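PDB 3S9V: abietadiene synthase, chloroplastic from Abies grandis, which belongs to the terpene synthase family and folds as a single, largely alpha-helical chain. Local coordinates for residues Pro267-Glu272 and Leu297-Ser302; Tyr301-Glu306 and Ala312-Val317; Pro318-Thr323 and Leu367-Cys372; Phe345-Glu348 and Phe352-Phe355. All coordinates share one frame; numbering follows the deposited sequence.

Interaction 1: Pro267-Glu272 and Leu297-Ser302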
loop_
_atom_site.group_PDB
_atom_site.type_symbol
_atom_site.label_atom_id
_atom_site.label_comp_id
_atom_site.label_asym_id
_atom_site.label_seq_id
_atom_site.Cartn_x
_atom_site.Cartn_y
_atom_site.Cartn_z
ATOM N N PRO A 267 -24.356 0.761 -1.501
ATOM C CA PRO A 267 -23.463 1.925 -1.449
ATOM C C PRO A 267 -21.998 1.511 -1.639
ATOM O O PRO A 267 -21.701 0.330 -1.866
ATOM C CB PRO A 267 -23.747 2.514 -0.065
ATOM C CG PRO A 267 -24.068 1.293 0.759
ATOM C CD PRO A 267 -24.940 0.476 -0.172
ATOM N N LEU A 268 -21.083 2.472 -1.539
ATOM C CA LEU A 268 -19.661 2.190 -1.728
ATOM C C LEU A 268 -18.794 2.887 -0.680
ATOM O O LEU A 268 -17.615 3.155 -0.913
ATOM C CB LEU A 268 -19.244 2.648 -3.129
ATOM C CG LEU A 268 -20.007 2.007 -4.298
ATOM C CD1 LEU A 268 -19.611 2.676 -5.605
ATOM C CD2 LEU A 268 -19.707 0.508 -4.353
ATOM N N ASP A 269 -19.390 3.155 0.478
ATOM C CA ASP A 269 -18.735 3.871 1.566
ATOM C C ASP A 269 -17.419 3.337 2.133
ATOM O O ASP A 269 -16.544 4.125 2.484
ATOM C CB ASP A 269 -19.730 4.089 2.713
ATOM C CG ASP A 269 -20.372 2.796 3.197
ATOM O OD1 ASP A 269 -20.807 2.754 4.369
ATOM O OD2 ASP A 269 -20.456 1.828 2.412
ATOM N N LEU A 270 -17.264 2.023 2.237
ATOM C CA LEU A 270 -16.019 1.478 2.782
ATOM C C LEU A 270 -14.950 1.421 1.696
ATOM O O LEU A 270 -13.765 1.699 1.931
ATOM C CB LEU A 270 -16.244 0.075 3.345
ATOM C CG LEU A 270 -17.343 -0.143 4.389
ATOM C CD1 LEU A 270 -17.156 -1.525 4.990
ATOM C CD2 LEU A 270 -17.267 0.916 5.485
ATOM N N PHE A 271 -15.379 1.038 0.504
ATOM C CA PHE A 271 -14.481 0.958 -0.626
ATOM C C PHE A 271 -13.915 2.358 -0.928
ATOM O O PHE A 271 -12.703 2.533 -1.065
ATOM C CB PHE A 271 -15.246 0.377 -1.827
ATOM C CG PHE A 271 -14.536 0.521 -3.144
ATOM C CD1 PHE A 271 -13.188 0.213 -3.266
ATOM C CD2 PHE A 271 -15.231 0.944 -4.272
ATOM C CE1 PHE A 271 -12.540 0.323 -4.490
ATOM C CE2 PHE A 271 -14.591 1.059 -5.503
ATOM C CZ PHE A 271 -13.242 0.748 -5.615
ATOM N N GLU A 272 -14.782 3.359 -0.980
ATOM C CA GLU A 272 -14.337 4.714 -1.288
ATOM C C GLU A 272 -13.375 5.312 -0.261
ATOM O O GLU A 272 -12.349 5.895 -0.625
ATOM C CB GLU A 272 -15.544 5.637 -1.454
ATOM C CG GLU A 272 -15.163 7.061 -1.789
ATOM C CD GLU A 272 -16.338 7.888 -2.258
ATOM O OE1 GLU A 272 -17.169 8.312 -1.421
ATOM O OE2 GLU A 272 -16.434 8.105 -3.480
ATOM N N LEU A 297 -11.279 6.933 8.555
ATOM C CA LEU A 297 -10.960 5.647 9.168
ATOM C C LEU A 297 -11.836 5.334 10.384
ATOM O O LEU A 297 -12.138 4.164 10.641
ATOM C CB LEU A 297 -9.475 5.586 9.550
ATOM C CG LEU A 297 -8.495 5.606 8.365
ATOM C CD1 LEU A 297 -7.078 5.543 8.891
ATOM C CD2 LEU A 297 -8.756 4.415 7.428
ATOM N N ASP A 298 -12.235 6.362 11.138
ATOM C CA ASP A 298 -13.115 6.155 12.292
ATOM C C ASP A 298 -14.427 5.559 11.763
ATOM O O ASP A 298 -15.005 4.647 12.359
ATOM C CB ASP A 298 -13.437 7.477 13.008
ATOM C CG ASP A 298 -12.304 7.964 13.902
ATOM O OD1 ASP A 298 -11.469 7.137 14.333
ATOM O OD2 ASP A 298 -12.268 9.182 14.196
ATOM N N TYR A 299 -14.881 6.094 10.635
ATOM C CA TYR A 299 -16.106 5.642 10.002
ATOM C C TYR A 299 -15.982 4.177 9.608
ATOM O O TYR A 299 -16.837 3.361 9.956
ATOM C CB TYR A 299 -16.394 6.485 8.760
ATOM C CG TYR A 299 -17.642 6.069 8.011
ATOM C CD1 TYR A 299 -18.882 6.641 8.301
ATOM C CD2 TYR A 299 -17.583 5.090 7.010
ATOM C CE1 TYR A 299 -20.036 6.252 7.606
ATOM C CE2 TYR A 299 -18.723 4.693 6.317
ATOM C CZ TYR A 299 -19.945 5.278 6.617
ATOM O OH TYR A 299 -21.066 4.900 5.909
ATOM N N VAL A 300 -14.915 3.843 8.885
ATOM C CA VAL A 300 -14.714 2.465 8.460
ATOM C C VAL A 300 -14.623 1.509 9.640
ATOM O O VAL A 300 -15.200 0.421 9.609
ATOM C CB VAL A 300 -13.444 2.318 7.604
ATOM C CG1 VAL A 300 -13.211 0.839 7.253
ATOM C CG2 VAL A 300 -13.590 3.153 6.330
ATOM N N TYR A 301 -13.901 1.913 10.680
ATOM C CA TYR A 301 -13.747 1.067 11.855
ATOM C C TYR A 301 -15.080 0.838 12.577
ATOM O O TYR A 301 -15.316 -0.252 13.091
ATOM C CB TYR A 301 -12.726 1.672 12.831
ATOM C CG TYR A 301 -12.474 0.809 14.061
ATOM C CD1 TYR A 301 -11.870 -0.443 13.945
ATOM C CD2 TYR A 301 -12.878 1.232 15.334
ATOM C CE1 TYR A 301 -11.674 -1.260 15.064
ATOM C CE2 TYR A 301 -12.685 0.422 16.461
ATOM C CZ TYR A 301 -12.084 -0.821 16.316
ATOM O OH TYR A 301 -11.902 -1.628 17.413
ATOM N N SER A 302 -15.941 1.858 12.617
ATOM C CA SER A 302 -17.242 1.725 13.273
ATOM C C SER A 302 -18.090 0.723 12.512
ATOM O O SER A 302 -19.168 0.347 12.965
ATOM C CB SER A 302 -17.983 3.063 13.320
ATOM O OG SER A 302 -18.490 3.421 12.044
#
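Asp269 and Tyr299 supply the polar part of this contact. The tyrosine hydroxyl donates to Asp269 OD1, with OH and OD1 2.7 Å apart, and OD1 accepts with its anti lone pair, on the side away from OD2. OD1 lies at the edge of the ring, in its plane, while the carboxylate itself is turned 73° from that plane. The second oxygen, OD2, accepts the backbone N of Arg313, so both oxygens of this buried acid have a partner. Tyrosine suits its place because it is long enough to span two helices and still end in a donor. With CG anti to the backbone N (chi1 179°), its ring reaches out from its own helix toward Asp269.

Asp269 opens helix 269-282, just after the N-cap residue Leu268, and Tyr299 lies near the end of helix 290-301. These consecutive helices thus set the start of one beside the end of the next, as in the antiparallel helical hairpins of the six-hairpin clan to which this domain belongs. A carboxylate in a first helical turn would probably also be stabilised by the helix dipole.

The apolar part centres on one methyl of Leu270, which lies between the Tyr299 ring and Val300. Its CD2 is 4.1 Å from Tyr299 CE2, approaching the ring obliquely, and 4.2 Å from Val300 CA. Valine's small side chain is consistent with the close backbones here, Leu270 CA and Val300 CA being 5.9 Å apart. Arg273 adds a cation-pi contact to the Tyr299 ring.

Interaction 2: Tyr301-Glu306 and Ala312-Val317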
loop_
_atom_site.group_PDB
_atom_site.type_symbol
_atom_site.label_atom_id
_atom_site.label_comp_id
_atom_site.label_asym_id
_atom_site.label_seq_id
_atom_site.Cartn_x
_atom_site.Cartn_y
_atom_site.Cartn_z
ATOM N N TYR A 301 -13.901 1.913 10.680
ATOM C CA TYR A 301 -13.747 1.067 11.855
ATOM C C TYR A 301 -15.080 0.838 12.577
ATOM O O TYR A 301 -15.316 -0.252 13.091
ATOM C CB TYR A 301 -12.726 1.672 12.831
ATOM C CG TYR A 301 -12.474 0.809 14.061
ATOM C CD1 TYR A 301 -11.870 -0.443 13.945
ATOM C CD2 TYR A 301 -12.878 1.232 15.334
ATOM C CE1 TYR A 301 -11.674 -1.260 15.064
ATOM C CE2 TYR A 301 -12.685 0.422 16.461
ATOM C CZ TYR A 301 -12.084 -0.821 16.316
ATOM O OH TYR A 301 -11.902 -1.628 17.413
ATOM N N SER A 302 -15.941 1.858 12.617
ATOM C CA SER A 302 -17.242 1.725 13.273
ATOM C C SER A 302 -18.090 0.723 12.512
ATOM O O SER A 302 -19.168 0.347 12.965
ATOM C CB SER A 302 -17.983 3.063 13.320
ATOM O OG SER A 302 -18.490 3.421 12.044
ATOM N N HIS A 303 -17.614 0.307 11.344
ATOM C CA HIS A 303 -18.337 -0.673 10.540
ATOM C C HIS A 303 -17.517 -1.944 10.387
ATOM O O HIS A 303 -17.872 -2.824 9.608
ATOM C CB HIS A 303 -18.668 -0.104 9.161
ATOM C CG HIS A 303 -19.742 0.934 9.186
ATOM N ND1 HIS A 303 -21.048 0.641 9.513
ATOM C CD2 HIS A 303 -19.698 2.269 8.967
ATOM C CE1 HIS A 303 -21.763 1.752 9.497
ATOM N NE2 HIS A 303 -20.967 2.755 9.169
ATOM N N TRP A 304 -16.415 -2.031 11.130
ATOM C CA TRP A 304 -15.553 -3.204 11.073
ATOM C C TRP A 304 -16.277 -4.438 11.605
ATOM O O TRP A 304 -17.017 -4.371 12.581
ATOM C CB TRP A 304 -14.269 -2.974 11.880
ATOM C CG TRP A 304 -13.198 -4.016 11.621
ATOM C CD1 TRP A 304 -12.775 -4.986 12.478
ATOM C CD2 TRP A 304 -12.436 -4.184 10.413
ATOM N NE1 TRP A 304 -11.795 -5.750 11.881
ATOM C CE2 TRP A 304 -11.570 -5.278 10.616
ATOM C CE3 TRP A 304 -12.404 -3.514 9.178
ATOM C CZ2 TRP A 304 -10.676 -5.722 9.628
ATOM C CZ3 TRP A 304 -11.515 -3.956 8.194
ATOM C CH2 TRP A 304 -10.664 -5.053 8.429
ATOM N N ASP A 305 -16.050 -5.565 10.949
ATOM C CA ASP A 305 -16.668 -6.823 11.329
ATOM C C ASP A 305 -15.536 -7.833 11.415
ATOM O O ASP A 305 -14.652 -7.846 10.558
ATOM C CB ASP A 305 -17.677 -7.251 10.259
ATOM C CG ASP A 305 -18.529 -8.428 10.693
ATOM O OD1 ASP A 305 -17.963 -9.492 11.022
ATOM O OD2 ASP A 305 -19.770 -8.287 10.701
ATOM N N GLU A 306 -15.561 -8.670 12.448
ATOM C CA GLU A 306 -14.525 -9.673 12.656
ATOM C C GLU A 306 -14.452 -10.760 11.587
ATOM O O GLU A 306 -13.491 -11.532 11.552
ATOM C CB GLU A 306 -14.699 -10.310 14.032
ATOM C CG GLU A 306 -14.454 -9.335 15.170
ATOM C CD GLU A 306 -14.635 -9.971 16.531
ATOM O OE1 GLU A 306 -15.776 -10.366 16.862
ATOM O OE2 GLU A 306 -13.630 -10.076 17.267
ATOM N N ALA A 312 -19.438 -2.095 1.085
ATOM C CA ALA A 312 -20.470 -1.263 1.694
ATOM C C ALA A 312 -20.725 -1.688 3.125
ATOM O O ALA A 312 -20.584 -2.864 3.461
ATOM C CB ALA A 312 -21.764 -1.365 0.905
ATOM N N ARG A 313 -21.105 -0.719 3.956
ATOM C CA ARG A 313 -21.416 -0.969 5.357
ATOM C C ARG A 313 -22.392 -2.139 5.428
ATOM O O ARG A 313 -23.320 -2.226 4.633
ATOM C CB ARG A 313 -22.044 0.285 5.981
ATOM C CG ARG A 313 -23.205 0.870 5.165
ATOM C CD ARG A 313 -24.561 0.311 5.599
ATOM N NE ARG A 313 -25.657 0.718 4.716
ATOM C CZ ARG A 313 -25.942 0.139 3.551
ATOM N NH1 ARG A 313 -25.220 -0.884 3.109
ATOM N NH2 ARG A 313 -26.954 0.583 2.820
ATOM N N GLU A 314 -22.166 -3.043 6.373
ATOM C CA GLU A 314 -23.028 -4.208 6.557
ATOM C C GLU A 314 -23.314 -4.921 5.239
ATOM O O GLU A 314 -24.462 -5.222 4.931
ATOM C CB GLU A 314 -24.359 -3.805 7.214
ATOM C CG GLU A 314 -24.432 -2.371 7.762
ATOM C CD GLU A 314 -23.519 -2.112 8.953
ATOM O OE1 GLU A 314 -22.279 -2.159 8.797
ATOM O OE2 GLU A 314 -24.050 -1.856 10.055
ATOM N N ASN A 315 -22.270 -5.181 4.460
ATOM C CA ASN A 315 -22.429 -5.870 3.182
ATOM C C ASN A 315 -22.840 -7.327 3.439
ATOM O O ASN A 315 -22.426 -7.934 4.423
ATOM C CB ASN A 315 -21.114 -5.831 2.397
ATOM C CG ASN A 315 -21.329 -5.894 0.895
ATOM O OD1 ASN A 315 -21.968 -5.016 0.319
ATOM N ND2 ASN A 315 -20.794 -6.934 0.253
ATOM N N PRO A 316 -23.671 -7.899 2.561
ATOM C CA PRO A 316 -24.120 -9.290 2.720
ATOM C C PRO A 316 -22.939 -10.263 2.791
ATOM O O PRO A 316 -22.980 -11.253 3.514
ATOM C CB PRO A 316 -24.960 -9.531 1.472
ATOM C CG PRO A 316 -25.434 -8.165 1.101
ATOM C CD PRO A 316 -24.237 -7.295 1.345
ATOM N N VAL A 317 -21.892 -9.978 2.020
ATOM C CA VAL A 317 -20.707 -10.823 1.995
ATOM C C VAL A 317 -19.443 -9.970 1.974
ATOM O O VAL A 317 -19.373 -8.955 1.278
ATOM C CB VAL A 317 -20.685 -11.758 0.749
ATOM C CG1 VAL A 317 -21.992 -12.514 0.643
ATOM C CG2 VAL A 317 -20.430 -10.958 -0.520
HETATM O O HOH W 1 -19.497 -3.855 7.672
#
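His303 meets Glu314 and Arg313 with different parts of its imidazole: ND1 points to the acid, and one face receives the arginine's first methylene. ND1 donates to Glu314 OE1 over 3.1 Å. The bond is bent, 143° at the hydrogen, and OE1 is tilted 26° out of the ring plane. The two side chains cross at about a right angle with their flat groups almost perpendicular, and ND1 comes to OE1 from above the carboxylate plane.

Arg313 instead runs alongside the histidine, pointing the same way. Its CB sits 3.8 Å from the centroid of the His303 ring, a CH-pi contact made a little toward the rim. Its CG lies between the backbone N and the carbonyl carbon (chi1 50°), and the rest of the chain leads away to a salt bridge with Asp225. Arginine thus serves two places at once, with apolar methylene near the ring and charge beyond it.

Glu314 adopts a left-handed backbone conformation, and its chain bends at chi2, bringing OE1 back to the imidazole. A water also links the backbones: it donates to His303 O at 2.7 Å and accepts from Glu314 N at 3.1 Å. Farther along, Asn315 ND2 donates to Val317 O, 2.7 Å away.

His303 is the third residue of a type I turn, Tyr301 to Trp304, at the end of helix 290-301. The whole is a His-carboxylate pair across the neck of the surface loop between helices 290-301 and 320-332.

Interaction 3: Pro318-Thr323 and Leu367-Cys372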
loop_
_atom_site.group_PDB
_atom_site.type_symbol
_atom_site.label_atom_id
_atom_site.label_comp_id
_atom_site.label_asym_id
_atom_site.label_seq_id
_atom_site.Cartn_x
_atom_site.Cartn_y
_atom_site.Cartn_z
ATOM N N PRO A 318 -18.423 -10.369 2.747
ATOM C CA PRO A 318 -17.183 -9.594 2.768
ATOM C C PRO A 318 -16.315 -10.040 1.606
ATOM O O PRO A 318 -16.575 -11.084 1.007
ATOM C CB PRO A 318 -16.574 -9.975 4.110
ATOM C CG PRO A 318 -16.923 -11.443 4.196
ATOM C CD PRO A 318 -18.380 -11.460 3.741
ATOM N N ASP A 319 -15.299 -9.247 1.281
ATOM C CA ASP A 319 -14.378 -9.617 0.212
ATOM C C ASP A 319 -12.954 -9.390 0.700
ATOM O O ASP A 319 -12.687 -8.458 1.460
ATOM C CB ASP A 319 -14.638 -8.811 -1.059
ATOM C CG ASP A 319 -14.267 -7.358 -0.917
ATOM O OD1 ASP A 319 -15.017 -6.614 -0.255
ATOM O OD2 ASP A 319 -13.221 -6.964 -1.467
ATOM N N ILE A 320 -12.039 -10.243 0.255
ATOM C CA ILE A 320 -10.655 -10.160 0.682
ATOM C C ILE A 320 -9.969 -8.835 0.341
ATOM O O ILE A 320 -9.082 -8.396 1.067
ATOM C CB ILE A 320 -9.835 -11.329 0.100
ATOM C CG1 ILE A 320 -8.621 -11.604 0.989
ATOM C CG2 ILE A 320 -9.396 -11.007 -1.322
ATOM C CD1 ILE A 320 -7.865 -12.857 0.605
ATOM N N ASP A 321 -10.383 -8.190 -0.746
ATOM C CA ASP A 321 -9.758 -6.932 -1.146
ATOM C C ASP A 321 -10.044 -5.819 -0.140
ATOM O O ASP A 321 -9.115 -5.202 0.368
ATOM C CB ASP A 321 -10.227 -6.518 -2.551
ATOM C CG ASP A 321 -9.201 -5.649 -3.286
ATOM O OD1 ASP A 321 -8.108 -5.371 -2.725
ATOM O OD2 ASP A 321 -9.490 -5.249 -4.436
ATOM N N ASP A 322 -11.322 -5.563 0.146
ATOM C CA ASP A 322 -11.694 -4.526 1.109
ATOM C C ASP A 322 -11.211 -4.888 2.515
ATOM O O ASP A 322 -10.828 -4.013 3.294
ATOM C CB ASP A 322 -13.212 -4.336 1.169
ATOM C CG ASP A 322 -13.768 -3.638 -0.052
ATOM O OD1 ASP A 322 -14.225 -4.336 -0.980
ATOM O OD2 ASP A 322 -13.743 -2.388 -0.087
ATOM N N THR A 323 -11.250 -6.177 2.840
ATOM C CA THR A 323 -10.828 -6.641 4.158
ATOM C C THR A 323 -9.324 -6.510 4.342
ATOM O O THR A 323 -8.859 -6.089 5.395
ATOM C CB THR A 323 -11.231 -8.105 4.397
ATOM O OG1 THR A 323 -12.656 -8.219 4.330
ATOM C CG2 THR A 323 -10.754 -8.566 5.767
ATOM N N LEU A 367 -2.664 -8.619 -4.779
ATOM C CA LEU A 367 -1.660 -7.605 -4.491
ATOM C C LEU A 367 -1.945 -6.887 -3.170
ATOM O O LEU A 367 -1.046 -6.728 -2.343
ATOM C CB LEU A 367 -1.570 -6.572 -5.617
ATOM C CG LEU A 367 -0.671 -5.379 -5.262
ATOM C CD1 LEU A 367 0.712 -5.878 -4.873
ATOM C CD2 LEU A 367 -0.578 -4.413 -6.435
ATOM N N ASN A 368 -3.182 -6.444 -2.967
ATOM C CA ASN A 368 -3.499 -5.761 -1.716
ATOM C C ASN A 368 -3.383 -6.711 -0.529
ATOM O O ASN A 368 -3.045 -6.295 0.585
ATOM C CB ASN A 368 -4.893 -5.130 -1.784
ATOM C CG ASN A 368 -4.941 -3.951 -2.745
ATOM O OD1 ASN A 368 -4.044 -3.106 -2.743
ATOM N ND2 ASN A 368 -5.987 -3.887 -3.565
ATOM N N VAL A 369 -3.645 -7.992 -0.773
ATOM C CA VAL A 369 -3.530 -8.998 0.268
ATOM C C VAL A 369 -2.045 -9.168 0.590
ATOM O O VAL A 369 -1.671 -9.334 1.749
ATOM C CB VAL A 369 -4.120 -10.367 -0.187
ATOM C CG1 VAL A 369 -3.747 -11.460 0.806
ATOM C CG2 VAL A 369 -5.634 -10.274 -0.302
ATOM N N ASN A 370 -1.196 -9.116 -0.432
ATOM C CA ASN A 370 0.248 -9.269 -0.229
ATOM C C ASN A 370 0.830 -8.120 0.596
ATOM O O ASN A 370 1.632 -8.339 1.504
ATOM C CB ASN A 370 0.982 -9.374 -1.577
ATOM C CG ASN A 370 2.496 -9.444 -1.416
ATOM O OD1 ASN A 370 3.169 -8.424 -1.298
ATOM N ND2 ASN A 370 3.032 -10.657 -1.394
ATOM N N ARG A 371 0.426 -6.897 0.277
ATOM C CA ARG A 371 0.892 -5.730 1.019
ATOM C C ARG A 371 0.498 -5.891 2.489
ATOM O O ARG A 371 1.291 -5.627 3.392
ATOM C CB ARG A 371 0.269 -4.449 0.449
ATOM C CG ARG A 371 0.732 -4.108 -0.965
ATOM C CD ARG A 371 -0.136 -3.020 -1.573
ATOM N NE ARG A 371 0.060 -1.742 -0.900
ATOM C CZ ARG A 371 -0.839 -0.766 -0.860
ATOM N NH1 ARG A 371 -2.018 -0.905 -1.455
ATOM N NH2 ARG A 371 -0.555 0.353 -0.210
ATOM N N CYS A 372 -0.729 -6.344 2.712
ATOM C CA CYS A 372 -1.243 -6.552 4.058
ATOM C C CYS A 372 -0.486 -7.640 4.836
ATOM O O CYS A 372 -0.165 -7.463 6.010
ATOM C CB CYS A 372 -2.741 -6.900 3.984
ATOM S SG CYS A 372 -3.500 -7.419 5.553
#
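Asp321 and Asn368 mark the closest backbone approach, their CA atoms 6.4 Å apart, where the first turn of helix 320-332 lies beside helix 363-373. Asn368 ND2 donates to Asp321 OD1 over 2.7 Å, at 151° on the hydrogen. The oxygen uses its syn lone pair, on the side of OD2, and amide and carboxylate are nearly coplanar, 24° apart. Asp321 has CG anti to its N (chi1 -153°), which carries the carboxylate across to the other helix.

On the neighbouring residues the contact is apolar. Val369 CG2 sits 3.5 Å from both Ile320 CG1 and Ile320 CD1, the two side chains crossing at about a right angle. Branching at CB limits the freedom of both side chains, which suits close packing between helices, and valine is the shorter partner.

The start of helix 320-332 is secured by Asp319, its N-cap. Asp319 OD2 accepts Asp322 N at 2.9 Å along a nearly straight bond, while Asp319 O takes both the backbone N and the hydroxyl of Thr323. Asp319-Ile320-Asp321-Asp322 has the DXDD pattern that is the signature of class II terpene cyclases, so the capping turn and the signature are one piece of chain.

Asn368 suits the role of go-between: its NH2 serves Asp321, while its OD1 accepts a longer bond, 3.3 Å, from Arg371 NH1. Arg371 in turn pairs with Asp278. The middle aspartate of the signature is thus positioned by a second shell, an amide whose rotation is set by one short bond and one longer one, and an arginine behind it probably polarises that amide.

Interaction 4: Phe345-Glu348 and Phe352-Phe355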
loop_
_atom_site.group_PDB
_atom_site.type_symbol
_atom_site.label_atom_id
_atom_site.label_comp_id
_atom_site.label_asym_id
_atom_site.label_seq_id
_atom_site.Cartn_x
_atom_site.Cartn_y
_atom_site.Cartn_z
ATOM N N PHE A 345 -11.336 -16.063 4.120
ATOM C CA PHE A 345 -10.985 -16.267 2.718
ATOM C C PHE A 345 -9.992 -17.392 2.412
ATOM O O PHE A 345 -9.618 -17.609 1.256
ATOM C CB PHE A 345 -10.479 -14.943 2.150
ATOM C CG PHE A 345 -11.418 -13.791 2.402
ATOM C CD1 PHE A 345 -11.277 -12.995 3.535
ATOM C CD2 PHE A 345 -12.486 -13.542 1.540
ATOM C CE1 PHE A 345 -12.184 -11.974 3.806
ATOM C CE2 PHE A 345 -13.395 -12.524 1.805
ATOM C CZ PHE A 345 -13.242 -11.741 2.939
ATOM N N ARG A 346 -9.589 -18.111 3.450
ATOM C CA ARG A 346 -8.640 -19.204 3.318
ATOM C C ARG A 346 -9.348 -20.544 3.104
ATOM O O ARG A 346 -10.313 -20.853 3.804
ATOM C CB ARG A 346 -7.787 -19.265 4.586
ATOM C CG ARG A 346 -6.775 -20.381 4.624
ATOM C CD ARG A 346 -6.142 -20.465 5.999
ATOM N NE ARG A 346 -5.027 -21.402 6.034
ATOM C CZ ARG A 346 -5.150 -22.716 6.185
ATOM N NH1 ARG A 346 -6.351 -23.266 6.324
ATOM N NH2 ARG A 346 -4.066 -23.482 6.189
ATOM N N ASP A 347 -8.879 -21.330 2.135
ATOM C CA ASP A 347 -9.469 -22.645 1.876
ATOM C C ASP A 347 -8.696 -23.688 2.680
ATOM O O ASP A 347 -7.653 -23.383 3.261
ATOM C CB ASP A 347 -9.435 -23.001 0.375
ATOM C CG ASP A 347 -8.028 -23.343 -0.142
ATOM O OD1 ASP A 347 -7.067 -23.427 0.652
ATOM O OD2 ASP A 347 -7.885 -23.539 -1.370
ATOM N N GLU A 348 -9.202 -24.916 2.704
ATOM C CA GLU A 348 -8.561 -25.999 3.448
ATOM C C GLU A 348 -7.100 -26.247 3.074
ATOM O O GLU A 348 -6.388 -26.937 3.799
ATOM C CB GLU A 348 -9.341 -27.301 3.254
ATOM C CG GLU A 348 -10.842 -27.176 3.466
ATOM C CD GLU A 348 -11.204 -26.658 4.847
ATOM O OE1 GLU A 348 -10.788 -27.283 5.848
ATOM O OE2 GLU A 348 -11.910 -25.627 4.930
ATOM N N PHE A 352 -5.812 -18.396 -0.829
ATOM C CA PHE A 352 -6.776 -17.352 -0.504
ATOM C C PHE A 352 -7.502 -16.874 -1.751
ATOM O O PHE A 352 -6.895 -16.725 -2.813
ATOM C CB PHE A 352 -6.088 -16.167 0.168
ATOM C CG PHE A 352 -5.525 -16.484 1.514
ATOM C CD1 PHE A 352 -4.397 -17.286 1.636
ATOM C CD2 PHE A 352 -6.131 -15.988 2.665
ATOM C CE1 PHE A 352 -3.877 -17.585 2.883
ATOM C CE2 PHE A 352 -5.624 -16.281 3.916
ATOM C CZ PHE A 352 -4.492 -17.082 4.028
ATOM N N PHE A 353 -8.804 -16.635 -1.606
ATOM C CA PHE A 353 -9.632 -16.182 -2.709
ATOM C C PHE A 353 -10.416 -14.935 -2.282
ATOM O O PHE A 353 -10.518 -14.644 -1.093
ATOM C CB PHE A 353 -10.553 -17.329 -3.137
ATOM C CG PHE A 353 -9.801 -18.557 -3.601
ATOM C CD1 PHE A 353 -9.318 -18.642 -4.905
ATOM C CD2 PHE A 353 -9.532 -19.597 -2.722
ATOM C CE1 PHE A 353 -8.575 -19.749 -5.325
ATOM C CE2 PHE A 353 -8.788 -20.710 -3.126
ATOM C CZ PHE A 353 -8.310 -20.785 -4.433
ATOM N N CYS A 354 -10.948 -14.196 -3.251
ATOM C CA CYS A 354 -11.664 -12.961 -2.965
ATOM C C CYS A 354 -12.978 -13.148 -2.197
ATOM O O CYS A 354 -13.407 -12.255 -1.459
ATOM C CB CYS A 354 -11.910 -12.193 -4.272
ATOM S SG CYS A 354 -12.219 -10.413 -4.061
ATOM N N PHE A 355 -13.612 -14.304 -2.357
ATOM C CA PHE A 355 -14.865 -14.576 -1.658
ATOM C C PHE A 355 -14.886 -15.956 -1.015
ATOM O O PHE A 355 -14.274 -16.892 -1.519
ATOM C CB PHE A 355 -16.055 -14.448 -2.612
ATOM C CG PHE A 355 -16.255 -13.060 -3.146
ATOM C CD1 PHE A 355 -15.741 -12.696 -4.387
ATOM C CD2 PHE A 355 -16.942 -12.110 -2.400
ATOM C CE1 PHE A 355 -15.911 -11.400 -4.882
ATOM C CE2 PHE A 355 -17.117 -10.811 -2.884
ATOM C CZ PHE A 355 -16.600 -10.457 -4.128
#
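Arg346 and Phe352 form a single antiparallel bridge, a non-hydrogen-bonded pair with CA atoms 4.6 Å apart. The arrangement is a short beta-hairpin-like loop: the chain runs out through Phe345-Asp347, turns at 348-351 and comes back. Next to the bridge, Phe353 N donates to Phe345 O over 3.1 Å at 160°. The same oxygen also has a weak CA-H...O contact from Phe352.

Side chains on the two arms pair off. Arg346 lays its CB over one face of the Phe352 ring, 4.1 Å from the centroid, in a CH-pi contact. The arginine chain is extended from CG to NE, its guanidinium stands almost perpendicular to the ring, and NE goes on to a salt bridge with Glu385 in helix 381-397. Phe352 packs against that same helix and on Ile320.

Asp347 works differently. Its OD1 accepts the backbone N atoms of Asn349 and Glu351, a good use of a short acid at the mouth of a turn. OD2, meanwhile, lies in the plane of the Phe353 ring, at its edge, 3.4 Å from CE2. A carboxylate oxygen at the slightly positive hydrogens of an aromatic rim is probably mildly favourable.

Phe345 faces the returning arm, its CG beside the backbone N (chi1 -52°), and is large enough to reach past Phe353 to the next residues. Its CB is 3.3 Å from Phe353 O, and farther out its ring carbon CE2 comes within 3.3 Å of Cys354 O.

From the N terminus, interaction 1 comes first and spans 24 residues, comprising most of helix 269-282, the link and the start of helix 290-301. Interaction 2 begins on its last residues, Tyr301 and Ser302, and closes five residues at the base of the loop leading to helix 320-332; a probable hydrogen bond between Asp269 OD2 and Arg313 N ties that loop to helix 269-282. Interaction 3 opens directly afterwards and spans 43 residues to reach helix 363-373. Interaction 4 is nested inside that span as a small loop. No contact crosses another. Interactions 3 and 4 touch through a probable hydrogen bond from Ile320 N to Cys354 O (3.0 Å), which would join the nested loop to the start of helix 320-332.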